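Glucokinase (PDB 3VOV) probably phosphorylates glucose and related hexoses at the expense of ATP, as a zinc-binding hexokinase of the ROK family from Thermus thermophilus. Local coordinates at residues A15-G20 against R52-R57; R57-G62 against L295-G300. All coordinates share one frame; numbering follows the deposited sequence.

Both contacts belong to the same mixed five-stranded sheet, and their centres lie about 12 Å apart on the same side of the chain's centre. In contact 1 the end of helix 36-54 packs on strand 12-18; in contact 2 the last turn of helix 284-299 packs on the approach to strand 61-65. The segments 52-57 and 57-62 overlap at Arg57, and contact 1 closes before contact 2 opens. The first is local, 32 residues apart, whereas the second spans 233 residues and brings the end of the chain back to the sheet formed by its beginning. Neither lies near the zinc site.

Contact 1 of 2, residues A15-G20 against R52-R57; sequences AGVFDG and REAGVR
Val17, on strand 12-18, points its side chain at the place where helix 36-54 runs out, and Ala54 and Val56 receive it. Starting at the root, Val17 CB already lies 3.6 Å from Ala54 CB, so the methyl of the alanine sits against the branch point and not just against one arm. Of the two arms, CG2 does more. Anti to the carbonyl carbon of its own residue, Val17 CG2 touches Ala54 CB at 3.6 Å and, just beyond the helix, Val56 O, also at 3.6 Å. The latter is a methyl resting against a carbonyl oxygen, a van der Waals contact. The other arm, Val17 CG1, lies anti to the backbone N (chi1 176°); it passes Ala54 CB at 4.1 Å and ends 4.4 Å from Val56 CG2, a looser apolar touch. Ala54 CB thus meets CB and both methyls of Val17.

Between the two partners the chain changes course at Gly55, the first residue to leave helical angles. Its positive phi, 75°, takes the backbone out of the helix, and Val56 then follows in an extended conformation with its side chain directed back at the strand. A weak bond from Gly55 N to Arg52 O, 3.3 Å long, spans this last turn.

The backbones stay well apart, with Val17 CA and Ala54 CA 6.5 Å from each other; the contact is made by Val17's side chain, against the Ala54 methyl and against both side chain and carbonyl oxygen of Val56. Val17 also touches Val4 on the adjoining strand 3-8, Lys2 just before it and Glu51 one turn back on helix 36-54. One residue on, Phe18 packs against Leu287, Ala290 and Leu291, so neighbouring residues of strand 12-18 serve two helices, 36-54 and 284-299, a layered alpha/beta packing.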
loop_
_atom_site.group_PDB
_atom_site.type_symbol
_atom_site.label_atom_id
_atom_site.label_comp_id
_atom_site.label_asym_id
_atom_site.label_seq_id
_atom_site.Cartn_x
_atom_site.Cartn_y
_atom_site.Cartn_z
ATOM N N ALA B 15 39.703 -4.078 19.066
ATOM C CA ALA B 15 40.328 -5.374 19.061
ATOM C C ALA B 15 40.271 -6.020 20.452
ATOM O O ALA B 15 40.301 -5.307 21.456
ATOM C CB ALA B 15 41.814 -5.248 18.574
ATOM N N GLY B 16 40.187 -7.338 20.521
ATOM C CA GLY B 16 40.343 -7.976 21.823
ATOM C C GLY B 16 40.517 -9.445 21.670
ATOM O O GLY B 16 39.968 -10.025 20.728
ATOM N N VAL B 17 41.316 -10.034 22.570
ATOM C CA VAL B 17 41.398 -11.489 22.734
ATOM C C VAL B 17 40.101 -11.934 23.387
ATOM O O VAL B 17 39.519 -11.176 24.167
ATOM C CB VAL B 17 42.648 -11.925 23.576
ATOM C CG1 VAL B 17 42.671 -13.424 23.811
ATOM C CG2 VAL B 17 43.964 -11.494 22.868
ATOM N N PHE B 18 39.611 -13.102 23.008
ATOM C CA PHE B 18 38.300 -13.543 23.406
ATOM C C PHE B 18 38.456 -14.999 23.739
ATOM O O PHE B 18 39.120 -15.709 23.001
ATOM C CB PHE B 18 37.335 -13.407 22.222
ATOM C CG PHE B 18 35.952 -13.926 22.476
ATOM C CD1 PHE B 18 35.089 -13.247 23.339
ATOM C CD2 PHE B 18 35.498 -15.084 21.834
ATOM C CE1 PHE B 18 33.810 -13.718 23.562
ATOM C CE2 PHE B 18 34.236 -15.539 22.007
ATOM C CZ PHE B 18 33.356 -14.861 22.906
ATOM N N ASP B 19 37.793 -15.466 24.798
ATOM C CA ASP B 19 37.996 -16.859 25.222
ATOM C C ASP B 19 36.814 -17.786 24.977
ATOM O O ASP B 19 36.820 -18.960 25.427
ATOM C CB ASP B 19 38.404 -16.904 26.687
ATOM C CG ASP B 19 37.277 -16.480 27.623
ATOM O OD1 ASP B 19 36.103 -16.327 27.179
ATOM O OD2 ASP B 19 37.573 -16.303 28.818
ATOM N N GLY B 20 35.822 -17.291 24.228
ATOM C CA GLY B 20 34.623 -18.062 23.928
ATOM C C GLY B 20 33.445 -17.494 24.693
ATOM O O GLY B 20 32.286 -17.679 24.271
ATOM N N ARG B 52 49.134 -8.706 23.425
ATOM C CA ARG B 52 50.088 -8.303 24.481
ATOM C C ARG B 52 49.354 -7.974 25.780
ATOM O O ARG B 52 49.777 -8.376 26.873
ATOM C CB ARG B 52 50.922 -7.091 24.049
ATOM C CG ARG B 52 51.895 -7.407 22.939
ATOM C CD ARG B 52 52.941 -6.307 22.780
ATOM N NE ARG B 52 52.383 -5.017 22.351
ATOM C CZ ARG B 52 52.193 -4.659 21.085
ATOM N NH1 ARG B 52 52.501 -5.493 20.098
ATOM N NH2 ARG B 52 51.689 -3.462 20.806
ATOM N N GLU B 53 48.235 -7.259 25.656
ATOM C CA GLU B 53 47.444 -6.916 26.837
ATOM C C GLU B 53 46.732 -8.079 27.501
ATOM O O GLU B 53 46.479 -8.045 28.711
ATOM C CB GLU B 53 46.453 -5.835 26.522
ATOM C CG GLU B 53 47.095 -4.515 26.426
ATOM C CD GLU B 53 46.098 -3.411 26.224
ATOM O OE1 GLU B 53 44.923 -3.559 26.648
ATOM O OE2 GLU B 53 46.508 -2.380 25.647
ATOM N N ALA B 54 46.381 -9.092 26.733
ATOM C CA ALA B 54 45.765 -10.266 27.324
ATOM C C ALA B 54 46.815 -11.268 27.801
ATOM O O ALA B 54 46.499 -12.176 28.576
ATOM C CB ALA B 54 44.815 -10.941 26.338
ATOM N N GLY B 55 48.040 -11.139 27.285
ATOM C CA GLY B 55 49.098 -12.034 27.634
ATOM C C GLY B 55 48.892 -13.353 26.954
ATOM O O GLY B 55 49.513 -14.355 27.313
ATOM N N VAL B 56 48.019 -13.372 25.953
ATOM C CA VAL B 56 47.748 -14.611 25.240
ATOM C C VAL B 56 47.611 -14.260 23.784
ATOM O O VAL B 56 47.126 -13.179 23.451
ATOM C CB VAL B 56 46.389 -15.258 25.625
ATOM C CG1 VAL B 56 46.601 -16.697 25.993
ATOM C CG2 VAL B 56 45.740 -14.521 26.757
ATOM N N ARG B 57 47.968 -15.222 22.957
ATOM C CA ARG B 57 47.896 -15.167 21.518
ATOM C C ARG B 57 46.621 -15.868 21.027
ATOM O O ARG B 57 46.253 -16.919 21.541
ATOM C CB ARG B 57 49.109 -15.931 21.016
ATOM C CG ARG B 57 49.440 -15.835 19.536
ATOM C CD ARG B 57 50.741 -16.636 19.214
ATOM N NE ARG B 57 50.868 -16.913 17.783
ATOM C CZ ARG B 57 51.331 -16.040 16.898
ATOM N NH1 ARG B 57 51.739 -14.837 17.293
ATOM N NH2 ARG B 57 51.404 -16.379 15.618
#

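Contact 2 of 2, residues R57-G62 against L295-G300; sequences RGEAIG and LEVKDG
Ala60, in extended conformation just before strand 61-65, faces Val297 in the last turn of helix 284-299. Ala60 CA and Val297 CA, 7.3 Å apart, are the nearest CA pair between the segments, and Asp299 N still donates to Leu295 O at 2.8 Å, so the helix keeps its form where it meets the sheet.

Val297 carries its side of the contact with both methyls, which a chi1 of 169° spreads toward 57-62. Val297 CG2 meets Ala60 CB at 3.5 Å, methyl against methyl. Val297 CG1 lies 3.8 Å from Glu59 OE2, where the carboxylate end of an otherwise exposed side chain brushes the valine. Glu59, extended beyond CG, runs slantwise to Val297; it is exposed and marks the margin of the contact, whereas Ala60 is buried. Met1 touches both Glu59 and Val297, and Phe103 on strand 102-106 lies against Ala60 and Glu296.

A C-terminal helix laid on the sheet of the N-terminal residues fits the ROK family's actin-like ATPase fold, in which the chain returns to its first domain at the end.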
loop_
_atom_site.group_PDB
_atom_site.type_symbol
_atom_site.label_atom_id
_atom_site.label_comp_id
_atom_site.label_asym_id
_atom_site.label_seq_id
_atom_site.Cartn_x
_atom_site.Cartn_y
_atom_site.Cartn_z
ATOM N N ARG B 57 47.968 -15.222 22.957
ATOM C CA ARG B 57 47.896 -15.167 21.518
ATOM C C ARG B 57 46.621 -15.868 21.027
ATOM O O ARG B 57 46.253 -16.919 21.541
ATOM C CB ARG B 57 49.109 -15.931 21.016
ATOM C CG ARG B 57 49.440 -15.835 19.536
ATOM C CD ARG B 57 50.741 -16.636 19.214
ATOM N NE ARG B 57 50.868 -16.913 17.783
ATOM C CZ ARG B 57 51.331 -16.040 16.898
ATOM N NH1 ARG B 57 51.739 -14.837 17.293
ATOM N NH2 ARG B 57 51.404 -16.379 15.618
ATOM N N GLY B 58 45.933 -15.311 20.030
ATOM C CA GLY B 58 44.764 -16.008 19.513
ATOM C C GLY B 58 45.164 -17.003 18.441
ATOM O O GLY B 58 46.178 -16.806 17.743
ATOM N N GLU B 59 44.398 -18.071 18.281
ATOM C CA GLU B 59 44.670 -18.940 17.141
ATOM C C GLU B 59 43.968 -18.634 15.819
ATOM O O GLU B 59 44.238 -19.285 14.803
ATOM C CB GLU B 59 44.582 -20.424 17.478
ATOM C CG GLU B 59 43.474 -20.914 18.323
ATOM C CD GLU B 59 43.783 -22.337 18.762
ATOM O OE1 GLU B 59 44.616 -22.508 19.677
ATOM O OE2 GLU B 59 43.205 -23.282 18.186
ATOM N N ALA B 60 43.107 -17.617 15.826
ATOM C CA ALA B 60 42.418 -17.171 14.620
ATOM C C ALA B 60 41.965 -15.751 14.885
ATOM O O ALA B 60 41.891 -15.314 16.053
ATOM C CB ALA B 60 41.225 -18.045 14.297
ATOM N N ILE B 61 41.671 -15.024 13.804
ATOM C CA ILE B 61 41.196 -13.679 13.969
ATOM C C ILE B 61 39.805 -13.590 13.327
ATOM O O ILE B 61 39.582 -14.148 12.240
ATOM C CB ILE B 61 42.180 -12.717 13.305
ATOM C CG1 ILE B 61 43.525 -12.747 14.070
ATOM C CG2 ILE B 61 41.593 -11.306 13.213
ATOM C CD1 ILE B 61 44.501 -11.696 13.607
ATOM N N GLY B 62 38.870 -12.932 14.004
ATOM C CA GLY B 62 37.575 -12.643 13.386
ATOM C C GLY B 62 37.513 -11.153 13.157
ATOM O O GLY B 62 37.913 -10.369 14.035
ATOM N N LEU B 295 33.871 -19.911 16.838
ATOM C CA LEU B 295 33.012 -20.980 16.364
ATOM C C LEU B 295 33.568 -21.620 15.081
ATOM O O LEU B 295 33.410 -22.792 14.881
ATOM C CB LEU B 295 31.565 -20.485 16.166
ATOM C CG LEU B 295 30.943 -19.985 17.485
ATOM C CD1 LEU B 295 29.643 -19.216 17.237
ATOM C CD2 LEU B 295 30.701 -21.118 18.561
ATOM N N GLU B 296 34.215 -20.862 14.206
ATOM C CA GLU B 296 34.834 -21.512 13.058
ATOM C C GLU B 296 35.911 -22.483 13.499
ATOM O O GLU B 296 35.973 -23.592 13.000
ATOM C CB GLU B 296 35.454 -20.497 12.101
ATOM C CG GLU B 296 34.443 -19.858 11.216
ATOM C CD GLU B 296 34.175 -20.706 9.962
ATOM O OE1 GLU B 296 33.390 -20.231 9.124
ATOM O OE2 GLU B 296 34.767 -21.811 9.811
ATOM N N VAL B 297 36.766 -22.056 14.423
ATOM C CA VAL B 297 37.871 -22.903 14.875
ATOM C C VAL B 297 37.347 -24.124 15.632
ATOM O O VAL B 297 37.799 -25.256 15.396
ATOM C CB VAL B 297 38.858 -22.135 15.747
ATOM C CG1 VAL B 297 39.832 -23.115 16.417
ATOM C CG2 VAL B 297 39.597 -21.087 14.909
ATOM N N LYS B 298 36.405 -23.879 16.546
ATOM C CA LYS B 298 35.620 -24.928 17.196
ATOM C C LYS B 298 34.943 -25.922 16.213
ATOM O O LYS B 298 35.047 -27.137 16.408
ATOM C CB LYS B 298 34.571 -24.280 18.107
ATOM C CG LYS B 298 34.140 -25.153 19.245
ATOM C CD LYS B 298 32.757 -24.786 19.770
ATOM C CE LYS B 298 32.400 -25.743 20.919
ATOM N NZ LYS B 298 30.960 -25.737 21.326
ATOM N N ASP B 299 34.264 -25.404 15.175
ATOM C CA ASP B 299 33.615 -26.214 14.114
ATOM C C ASP B 299 34.589 -26.888 13.151
ATOM O O ASP B 299 34.238 -27.896 12.524
ATOM C CB ASP B 299 32.672 -25.364 13.233
ATOM C CG ASP B 299 31.370 -24.960 13.941
ATOM O OD1 ASP B 299 31.126 -25.384 15.096
ATOM O OD2 ASP B 299 30.596 -24.183 13.322
ATOM N N GLY B 300 35.782 -26.310 12.986
ATOM C CA GLY B 300 36.760 -26.780 11.992
ATOM C C GLY B 300 37.278 -28.189 12.239
ATOM O O GLY B 300 38.129 -28.408 13.111
#